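Local coordinates for PHD-type domain-containing protein (Chaetomium thermophilum, PDB 6VHF), which binds a zinc ion and, as the fungal Cfp1 subunit, integrates through this RbBP5-interacting domain into the H3K4 methyltransferase complex COMPASS, at residues A[13-27]-A[153-167]. Sequence-based numbering, arbitrary orientation.
Sequences SAETRSKLSEQIALC and IRELALQIRELLEAE
Helical segments 13-27 and 153-167 run antiparallel, their axes 9.5 Å apart at closest approach and 165° between directions, with Arg17 beside Ile160 and Ile24 beside Ile153. Packing is knobs-into-holes, as in an antiparallel coiled coil. Leu20 sits among Leu156, Gln159, Ile160 and Leu163; its CD1 meets Leu163 CD1 tip to tip at 3.5 Å, while CD2 touches Leu156 CD2. With CG1 anti to the carbonyl carbon (chi1 -77°), Ile24 swings this branch toward the other helix, 3.5 Å from Leu156 CB, and Cys27 CB rests on Ile153 CG1. At the other end Arg17 and Glu167 form a salt bridge: Arg17 NE gives a nearly straight bond (3.0 Å) to the syn lone pair of Glu167 OE1, in the guanidinium plane. The guanidinium and carboxylate planes stand 52° apart, in keeping with the weak bond from Arg17 NH2 to Glu167 OE2. Leu164 CD2 lies over one guanidinium face, toward its rim. Ser13 OG approaches Glu167 OE1 to a doubtful, implausibly short 2.5 Å. A methionine in place of Arg17 would probably leave the Glu167 carboxylate without its charged partner across the helices. Helix 64-77 packs alongside, Leu76 touching Leu20 and Gln23 NE2 hydrogen-bonding Ser73 OG, away from the zinc site.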
loop_
_atom_site.group_PDB
_atom_site.type_symbol
_atom_site.label_atom_id
_atom_site.label_comp_id
_atom_site.label_asym_id
_atom_site.label_seq_id
_atom_site.Cartn_x
_atom_site.Cartn_y
_atom_site.Cartn_z
ATOM N N SER A 13 -13.218 -1.327 16.833
ATOM C CA SER A 13 -13.553 -1.421 15.418
ATOM C C SER A 13 -13.346 -0.085 14.719
ATOM O O SER A 13 -12.721 -0.018 13.652
ATOM C CB SER A 13 -14.996 -1.884 15.265
ATOM O OG SER A 13 -15.285 -2.073 13.897
ATOM N N ALA A 14 -13.848 0.994 15.319
ATOM C CA ALA A 14 -13.704 2.309 14.702
ATOM C C ALA A 14 -12.236 2.736 14.642
ATOM O O ALA A 14 -11.803 3.389 13.678
ATOM C CB ALA A 14 -14.536 3.333 15.464
ATOM N N GLU A 15 -11.457 2.381 15.670
ATOM C CA GLU A 15 -10.031 2.686 15.653
ATOM C C GLU A 15 -9.310 1.890 14.575
ATOM O O GLU A 15 -8.359 2.389 13.974
ATOM C CB GLU A 15 -9.421 2.406 17.024
ATOM C CG GLU A 15 -9.806 3.449 18.056
ATOM C CD GLU A 15 -9.441 3.055 19.474
ATOM O OE1 GLU A 15 -9.152 1.860 19.698
ATOM O OE2 GLU A 15 -9.430 3.948 20.353
ATOM N N THR A 16 -9.738 0.648 14.341
ATOM C CA THR A 16 -9.174 -0.167 13.273
ATOM C C THR A 16 -9.480 0.429 11.902
ATOM O O THR A 16 -8.599 0.502 11.035
ATOM C CB THR A 16 -9.722 -1.583 13.376
ATOM O OG1 THR A 16 -9.330 -2.131 14.635
ATOM C CG2 THR A 16 -9.167 -2.458 12.282
ATOM N N ARG A 17 -10.731 0.840 11.679
ATOM C CA ARG A 17 -11.051 1.563 10.456
ATOM C C ARG A 17 -10.104 2.742 10.265
ATOM O O ARG A 17 -9.611 2.991 9.153
ATOM C CB ARG A 17 -12.509 2.028 10.496
ATOM C CG ARG A 17 -13.484 0.904 10.204
ATOM C CD ARG A 17 -14.853 1.470 9.929
ATOM N NE ARG A 17 -15.504 1.963 11.141
ATOM C CZ ARG A 17 -15.844 3.229 11.356
ATOM N NH1 ARG A 17 -15.597 4.142 10.434
ATOM N NH2 ARG A 17 -16.471 3.569 12.480
ATOM N N SER A 18 -9.820 3.456 11.353
ATOM C CA SER A 18 -8.912 4.587 11.304
ATOM C C SER A 18 -7.542 4.157 10.791
ATOM O O SER A 18 -6.989 4.775 9.870
ATOM C CB SER A 18 -8.804 5.190 12.699
ATOM O OG SER A 18 -8.582 6.575 12.628
ATOM N N LYS A 19 -6.987 3.073 11.364
ATOM C CA LYS A 19 -5.676 2.585 10.924
ATOM C C LYS A 19 -5.722 2.138 9.468
ATOM O O LYS A 19 -4.770 2.372 8.705
ATOM C CB LYS A 19 -5.188 1.418 11.801
ATOM C CG LYS A 19 -5.214 1.647 13.338
ATOM C CD LYS A 19 -4.243 0.684 14.097
ATOM C CE LYS A 19 -4.677 0.416 15.559
ATOM N NZ LYS A 19 -4.158 -0.882 16.114
ATOM N N LEU A 20 -6.818 1.484 9.068
ATOM C CA LEU A 20 -6.928 1.004 7.697
ATOM C C LEU A 20 -6.966 2.165 6.717
ATOM O O LEU A 20 -6.376 2.076 5.638
ATOM C CB LEU A 20 -8.167 0.124 7.533
ATOM C CG LEU A 20 -8.159 -1.203 8.306
ATOM C CD1 LEU A 20 -9.565 -1.814 8.347
ATOM C CD2 LEU A 20 -7.172 -2.170 7.668
ATOM N N SER A 21 -7.649 3.266 7.078
ATOM C CA SER A 21 -7.692 4.429 6.197
ATOM C C SER A 21 -6.319 5.075 6.059
ATOM O O SER A 21 -5.930 5.488 4.953
ATOM C CB SER A 21 -8.710 5.440 6.700
ATOM O OG SER A 21 -9.987 4.854 6.630
ATOM N N GLU A 22 -5.571 5.161 7.167
ATOM C CA GLU A 22 -4.198 5.652 7.107
ATOM C C GLU A 22 -3.312 4.729 6.270
ATOM O O GLU A 22 -2.444 5.195 5.524
ATOM C CB GLU A 22 -3.649 5.809 8.523
ATOM C CG GLU A 22 -4.285 6.973 9.290
ATOM C CD GLU A 22 -4.327 6.763 10.806
ATOM O OE1 GLU A 22 -5.166 7.422 11.462
ATOM O OE2 GLU A 22 -3.529 5.950 11.347
ATOM N N GLN A 23 -3.525 3.414 6.359
ATOM C CA GLN A 23 -2.755 2.524 5.493
ATOM C C GLN A 23 -3.090 2.752 4.014
ATOM O O GLN A 23 -2.209 2.656 3.144
ATOM C CB GLN A 23 -2.996 1.066 5.883
ATOM C CG GLN A 23 -2.066 0.050 5.190
ATOM C CD GLN A 23 -0.575 0.330 5.423
ATOM O OE1 GLN A 23 -0.207 1.113 6.290
ATOM N NE2 GLN A 23 0.280 -0.308 4.633
ATOM N N ILE A 24 -4.354 3.045 3.703
ATOM C CA ILE A 24 -4.714 3.298 2.312
ATOM C C ILE A 24 -4.046 4.572 1.820
ATOM O O ILE A 24 -3.539 4.622 0.687
ATOM C CB ILE A 24 -6.239 3.349 2.150
ATOM C CG1 ILE A 24 -6.825 1.925 2.159
ATOM C CG2 ILE A 24 -6.614 4.099 0.883
ATOM C CD1 ILE A 24 -8.366 1.840 2.220
ATOM N N ALA A 25 -4.028 5.616 2.661
ATOM C CA ALA A 25 -3.291 6.836 2.335
ATOM C C ALA A 25 -1.823 6.536 2.044
ATOM O O ALA A 25 -1.260 7.023 1.045
ATOM C CB ALA A 25 -3.406 7.847 3.478
ATOM N N LEU A 26 -1.186 5.732 2.900
ATOM C CA LEU A 26 0.192 5.334 2.634
ATOM C C LEU A 26 0.305 4.682 1.264
ATOM O O LEU A 26 1.239 4.974 0.516
ATOM C CB LEU A 26 0.706 4.390 3.722
ATOM C CG LEU A 26 2.109 3.821 3.506
ATOM C CD1 LEU A 26 3.104 4.941 3.157
ATOM C CD2 LEU A 26 2.602 3.030 4.709
ATOM N N CYS A 27 -0.671 3.832 0.911
ATOM C CA CYS A 27 -0.664 3.119 -0.360
ATOM C C CYS A 27 -0.760 4.077 -1.544
ATOM O O CYS A 27 -0.101 3.873 -2.575
ATOM C CB CYS A 27 -1.817 2.116 -0.400
ATOM S SG CYS A 27 -1.523 0.557 0.502
ATOM N N ILE A 153 -5.115 -1.529 -1.715
ATOM C CA ILE A 153 -6.145 -0.542 -1.432
ATOM C C ILE A 153 -7.512 -1.204 -1.436
ATOM O O ILE A 153 -8.316 -0.995 -0.528
ATOM C CB ILE A 153 -6.058 0.633 -2.423
ATOM C CG1 ILE A 153 -4.706 1.321 -2.258
ATOM C CG2 ILE A 153 -7.158 1.644 -2.162
ATOM C CD1 ILE A 153 -4.543 2.577 -3.099
ATOM N N ARG A 154 -7.779 -2.058 -2.429
ATOM C CA ARG A 154 -9.085 -2.708 -2.504
ATOM C C ARG A 154 -9.302 -3.659 -1.330
ATOM O O ARG A 154 -10.412 -3.736 -0.776
ATOM C CB ARG A 154 -9.218 -3.461 -3.825
ATOM C CG ARG A 154 -9.290 -2.604 -5.078
ATOM C CD ARG A 154 -9.198 -3.532 -6.302
ATOM N NE ARG A 154 -9.860 -3.028 -7.506
ATOM C CZ ARG A 154 -9.204 -2.474 -8.518
ATOM N NH1 ARG A 154 -7.880 -2.349 -8.435
ATOM N NH2 ARG A 154 -9.858 -2.050 -9.606
ATOM N N GLU A 155 -8.257 -4.396 -0.942
ATOM C CA GLU A 155 -8.378 -5.291 0.199
ATOM C C GLU A 155 -8.620 -4.514 1.498
ATOM O O GLU A 155 -9.518 -4.853 2.277
ATOM C CB GLU A 155 -7.128 -6.157 0.297
ATOM C CG GLU A 155 -6.964 -7.134 -0.851
ATOM C CD GLU A 155 -8.059 -8.207 -0.878
ATOM O OE1 GLU A 155 -8.797 -8.367 0.127
ATOM O OE2 GLU A 155 -8.153 -8.927 -1.893
ATOM N N LEU A 156 -7.841 -3.448 1.727
ATOM C CA LEU A 156 -8.018 -2.619 2.911
ATOM C C LEU A 156 -9.403 -1.987 2.951
ATOM O O LEU A 156 -10.002 -1.879 4.024
ATOM C CB LEU A 156 -6.944 -1.531 2.949
ATOM C CG LEU A 156 -5.501 -1.998 3.110
ATOM C CD1 LEU A 156 -4.513 -0.915 2.603
ATOM C CD2 LEU A 156 -5.215 -2.383 4.536
ATOM N N ALA A 157 -9.916 -1.528 1.796
ATOM C CA ALA A 157 -11.261 -0.955 1.774
ATOM C C ALA A 157 -12.318 -2.018 2.053
ATOM O O ALA A 157 -13.309 -1.743 2.733
ATOM C CB ALA A 157 -11.539 -0.257 0.436
ATOM N N LEU A 158 -12.130 -3.231 1.525
ATOM C CA LEU A 158 -13.001 -4.351 1.872
ATOM C C LEU A 158 -13.027 -4.580 3.382
ATOM O O LEU A 158 -14.100 -4.719 3.982
ATOM C CB LEU A 158 -12.524 -5.610 1.155
ATOM C CG LEU A 158 -13.301 -6.920 1.283
ATOM C CD1 LEU A 158 -13.135 -7.682 -0.024
ATOM C CD2 LEU A 158 -12.818 -7.771 2.472
ATOM N N GLN A 159 -11.846 -4.629 4.009
ATOM C CA GLN A 159 -11.769 -4.771 5.460
ATOM C C GLN A 159 -12.563 -3.682 6.177
ATOM O O GLN A 159 -13.267 -3.963 7.148
ATOM C CB GLN A 159 -10.312 -4.749 5.919
ATOM C CG GLN A 159 -9.485 -5.930 5.421
ATOM C CD GLN A 159 -9.818 -7.240 6.143
ATOM O OE1 GLN A 159 -9.225 -7.562 7.175
ATOM N NE2 GLN A 159 -10.765 -7.998 5.594
ATOM N N ILE A 160 -12.472 -2.431 5.715
ATOM C CA ILE A 160 -13.253 -1.385 6.370
ATOM C C ILE A 160 -14.742 -1.712 6.291
ATOM O O ILE A 160 -15.479 -1.579 7.280
ATOM C CB ILE A 160 -12.934 -0.004 5.767
ATOM C CG1 ILE A 160 -11.615 0.542 6.320
ATOM C CG2 ILE A 160 -14.071 0.983 6.034
ATOM C CD1 ILE A 160 -10.987 1.704 5.440
ATOM N N ARG A 161 -15.202 -2.177 5.124
ATOM C CA ARG A 161 -16.621 -2.483 4.967
ATOM C C ARG A 161 -17.047 -3.632 5.870
ATOM O O ARG A 161 -18.153 -3.615 6.423
ATOM C CB ARG A 161 -16.939 -2.818 3.513
ATOM C CG ARG A 161 -16.878 -1.620 2.578
ATOM C CD ARG A 161 -17.553 -1.968 1.248
ATOM N NE ARG A 161 -16.800 -2.980 0.514
ATOM C CZ ARG A 161 -15.742 -2.677 -0.237
ATOM N NH1 ARG A 161 -15.359 -1.413 -0.303
ATOM N NH2 ARG A 161 -15.067 -3.624 -0.896
ATOM N N GLU A 162 -16.202 -4.653 6.017
ATOM C CA GLU A 162 -16.555 -5.729 6.928
ATOM C C GLU A 162 -16.683 -5.202 8.347
ATOM O O GLU A 162 -17.600 -5.597 9.083
ATOM C CB GLU A 162 -15.530 -6.859 6.847
ATOM C CG GLU A 162 -15.580 -7.637 5.530
ATOM C CD GLU A 162 -14.576 -8.781 5.472
ATOM O OE1 GLU A 162 -14.868 -9.815 4.820
ATOM O OE2 GLU A 162 -13.492 -8.637 6.079
ATOM N N LEU A 163 -15.798 -4.278 8.738
ATOM C CA LEU A 163 -15.885 -3.701 10.080
ATOM C C LEU A 163 -17.140 -2.857 10.253
ATOM O O LEU A 163 -17.769 -2.888 11.322
ATOM C CB LEU A 163 -14.638 -2.883 10.392
ATOM C CG LEU A 163 -13.373 -3.734 10.440
ATOM C CD1 LEU A 163 -12.169 -2.849 10.485
ATOM C CD2 LEU A 163 -13.400 -4.674 11.627
ATOM N N LEU A 164 -17.528 -2.092 9.227
ATOM C CA LEU A 164 -18.779 -1.339 9.332
ATOM C C LEU A 164 -19.973 -2.281 9.425
ATOM O O LEU A 164 -20.923 -2.031 10.181
ATOM C CB LEU A 164 -18.937 -0.388 8.142
ATOM C CG LEU A 164 -17.984 0.826 8.140
ATOM C CD1 LEU A 164 -17.871 1.395 6.740
ATOM C CD2 LEU A 164 -18.429 1.921 9.141
ATOM N N GLU A 165 -19.936 -3.380 8.673
ATOM C CA GLU A 165 -20.999 -4.354 8.790
ATOM C C GLU A 165 -21.059 -4.945 10.201
ATOM O O GLU A 165 -22.145 -5.013 10.793
ATOM C CB GLU A 165 -20.817 -5.422 7.717
ATOM C CG GLU A 165 -21.385 -6.771 8.078
ATOM C CD GLU A 165 -22.869 -6.914 7.790
ATOM O OE1 GLU A 165 -23.376 -8.048 7.968
ATOM O OE2 GLU A 165 -23.503 -5.907 7.400
ATOM N N ALA A 166 -19.908 -5.310 10.773
ATOM C CA ALA A 166 -19.890 -5.868 12.118
ATOM C C ALA A 166 -20.358 -4.843 13.154
ATOM O O ALA A 166 -21.082 -5.188 14.100
ATOM C CB ALA A 166 -18.487 -6.373 12.441
ATOM N N GLU A 167 -19.951 -3.579 12.999
ATOM C CA GLU A 167 -20.452 -2.535 13.886
ATOM C C GLU A 167 -21.968 -2.468 13.840
ATOM O O GLU A 167 -22.627 -2.436 14.884
ATOM C CB GLU A 167 -19.849 -1.177 13.526
ATOM C CG GLU A 167 -18.418 -1.068 13.931
ATOM C CD GLU A 167 -17.688 0.071 13.256
ATOM O OE1 GLU A 167 -16.472 -0.078 13.074
ATOM O OE2 GLU A 167 -18.306 1.110 12.914
#